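Local coordinates for Lin0012 protein (Listeria innocua, PDB 3K17) that probably phosphorylates phosphomevalonate at the expense of ATP, as a GHMP-family kinase of the mevalonate pathway to isoprenoids, at residues V99-E104 with N129-K134. Residues are numbered along the deposited sequence; the frame is centred on the assembly and turned at random.
Sequences VKMVIE and NALMTK
M101, a selenomethionine, reaches from strand 99-104 to L131 on helix 129-134, and the two side chains cross at about a right angle. Its CB points toward the helix but stops well short of it, and CG passes beside CG2 of V99 on its own strand, at 4.3 Å. SE makes the main contact, lying 4.0 Å from L131 CD2, with the methyl of A130 more loosely beside it at 4.8 Å from SE. A bend at the last torsion (chi3 -86°) then turns CE toward V99, where it sits beside CG2 at 4.0 Å and still 4.1 Å from L131 CD2. I82 of helix 76-91 and W62 also touch this selenomethionine, while L131 leans on A85 of the same helix. At the margin, the aliphatic part of K134 approaches V99, CE to CG1 at 4.3 Å, and its ammonium end forms a salt bridge with D45 on the adjoining strand 37-45. On the helix, the carbonyl oxygen of N129 accepts from both the amide and the hydroxyl of T133. The contact is thus an apolar helix-on-sheet layer of the GHMP kinase N-terminal domain, made by the helix that starts at the two serines of GLGSS, the glycine- and serine-rich motif characteristic of the family.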
loop_
_atom_site.group_PDB
_atom_site.type_symbol
_atom_site.label_atom_id
_atom_site.label_comp_id
_atom_site.label_asym_id
_atom_site.label_seq_id
_atom_site.Cartn_x
_atom_site.Cartn_y
_atom_site.Cartn_z
ATOM N N VAL A 99 -25.257 5.995 -24.783
ATOM C CA VAL A 99 -26.245 4.923 -24.854
ATOM C C VAL A 99 -26.428 4.201 -23.523
ATOM O O VAL A 99 -25.508 4.131 -22.701
ATOM C CB VAL A 99 -25.871 3.849 -25.909
ATOM C CG1 VAL A 99 -25.769 4.480 -27.290
ATOM C CG2 VAL A 99 -24.572 3.166 -25.523
ATOM N N LYS A 100 -27.629 3.669 -23.322
ATOM C CA LYS A 100 -27.952 2.909 -22.126
ATOM C C LYS A 100 -28.057 1.457 -22.564
ATOM O O LYS A 100 -28.750 1.150 -23.533
ATOM C CB LYS A 100 -29.283 3.371 -21.537
ATOM C CG LYS A 100 -29.861 2.438 -20.476
ATOM C CD LYS A 100 -31.180 2.982 -19.930
ATOM C CE LYS A 100 -31.841 1.982 -18.993
ATOM N NZ LYS A 100 -33.103 2.490 -18.391
HETATM N N MSE A 101 -27.352 0.574 -21.868
HETATM C CA MSE A 101 -27.367 -0.849 -22.194
HETATM C C MSE A 101 -27.718 -1.665 -20.961
HETATM O O MSE A 101 -27.108 -1.498 -19.899
HETATM C CB MSE A 101 -26.002 -1.293 -22.729
HETATM C CG MSE A 101 -25.639 -0.719 -24.104
HETATM SE SE MSE A 101 -23.914 -1.365 -24.729
HETATM C CE MSE A 101 -22.783 -0.052 -23.861
ATOM N N VAL A 102 -28.699 -2.546 -21.116
ATOM C CA VAL A 102 -29.161 -3.398 -20.029
ATOM C C VAL A 102 -29.031 -4.864 -20.407
ATOM O O VAL A 102 -29.636 -5.318 -21.380
ATOM C CB VAL A 102 -30.640 -3.117 -19.691
ATOM C CG1 VAL A 102 -31.127 -4.095 -18.626
ATOM C CG2 VAL A 102 -30.798 -1.674 -19.211
ATOM N N ILE A 103 -28.242 -5.601 -19.634
ATOM C CA ILE A 103 -28.046 -7.018 -19.893
ATOM C C ILE A 103 -28.829 -7.891 -18.923
ATOM O O ILE A 103 -28.756 -7.705 -17.703
ATOM C CB ILE A 103 -26.553 -7.392 -19.807
ATOM C CG1 ILE A 103 -25.767 -6.625 -20.877
ATOM C CG2 ILE A 103 -26.381 -8.910 -19.966
ATOM C CD1 ILE A 103 -24.277 -6.935 -20.907
ATOM N N GLU A 104 -29.584 -8.836 -19.474
ATOM C CA GLU A 104 -30.367 -9.781 -18.683
ATOM C C GLU A 104 -29.860 -11.161 -19.074
ATOM O O GLU A 104 -29.266 -11.317 -20.140
ATOM C CB GLU A 104 -31.856 -9.683 -19.023
ATOM C CG GLU A 104 -32.505 -8.339 -18.740
ATOM C CD GLU A 104 -33.883 -8.225 -19.392
ATOM O OE1 GLU A 104 -33.964 -8.187 -20.647
ATOM O OE2 GLU A 104 -34.886 -8.188 -18.649
ATOM N N ASN A 129 -21.896 -7.083 -30.466
ATOM C CA ASN A 129 -22.984 -7.024 -31.434
ATOM C C ASN A 129 -23.849 -5.795 -31.265
ATOM O O ASN A 129 -24.225 -5.162 -32.254
ATOM C CB ASN A 129 -23.861 -8.265 -31.363
ATOM C CG ASN A 129 -23.404 -9.339 -32.319
ATOM O OD1 ASN A 129 -22.800 -9.043 -33.342
ATOM N ND2 ASN A 129 -23.705 -10.588 -32.005
ATOM N N ALA A 130 -24.167 -5.454 -30.021
ATOM C CA ALA A 130 -24.995 -4.282 -29.759
ATOM C C ALA A 130 -24.340 -2.977 -30.216
ATOM O O ALA A 130 -24.999 -2.132 -30.810
ATOM C CB ALA A 130 -25.335 -4.197 -28.272
ATOM N N LEU A 131 -23.051 -2.803 -29.945
ATOM C CA LEU A 131 -22.376 -1.566 -30.332
ATOM C C LEU A 131 -22.082 -1.494 -31.825
ATOM O O LEU A 131 -22.090 -0.408 -32.406
ATOM C CB LEU A 131 -21.078 -1.373 -29.530
ATOM C CG LEU A 131 -21.282 -1.067 -28.032
ATOM C CD1 LEU A 131 -19.955 -1.056 -27.297
ATOM C CD2 LEU A 131 -21.983 0.270 -27.882
HETATM N N MSE A 132 -21.805 -2.636 -32.448
HETATM C CA MSE A 132 -21.543 -2.632 -33.876
HETATM C C MSE A 132 -22.846 -2.380 -34.634
HETATM O O MSE A 132 -22.871 -1.604 -35.589
HETATM C CB MSE A 132 -20.915 -3.949 -34.331
HETATM C CG MSE A 132 -19.486 -4.172 -33.837
HETATM SE SE MSE A 132 -18.248 -2.729 -34.220
HETATM C CE MSE A 132 -18.391 -1.751 -32.537
ATOM N N THR A 133 -23.929 -3.018 -34.205
ATOM C CA THR A 133 -25.214 -2.827 -34.872
ATOM C C THR A 133 -25.608 -1.351 -34.777
ATOM O O THR A 133 -26.135 -0.770 -35.727
ATOM C CB THR A 133 -26.332 -3.683 -34.226
ATOM O OG1 THR A 133 -26.014 -5.072 -34.355
ATOM C CG2 THR A 133 -27.672 -3.425 -34.917
ATOM N N LYS A 134 -25.317 -0.750 -33.631
ATOM C CA LYS A 134 -25.636 0.646 -33.369
ATOM C C LYS A 134 -24.729 1.674 -34.049
ATOM O O LYS A 134 -25.208 2.709 -34.512
ATOM C CB LYS A 134 -25.614 0.892 -31.854
ATOM C CG LYS A 134 -25.796 2.339 -31.429
ATOM C CD LYS A 134 -27.198 2.849 -31.741
ATOM C CE LYS A 134 -27.386 4.270 -31.221
ATOM N NZ LYS A 134 -28.748 4.798 -31.516
#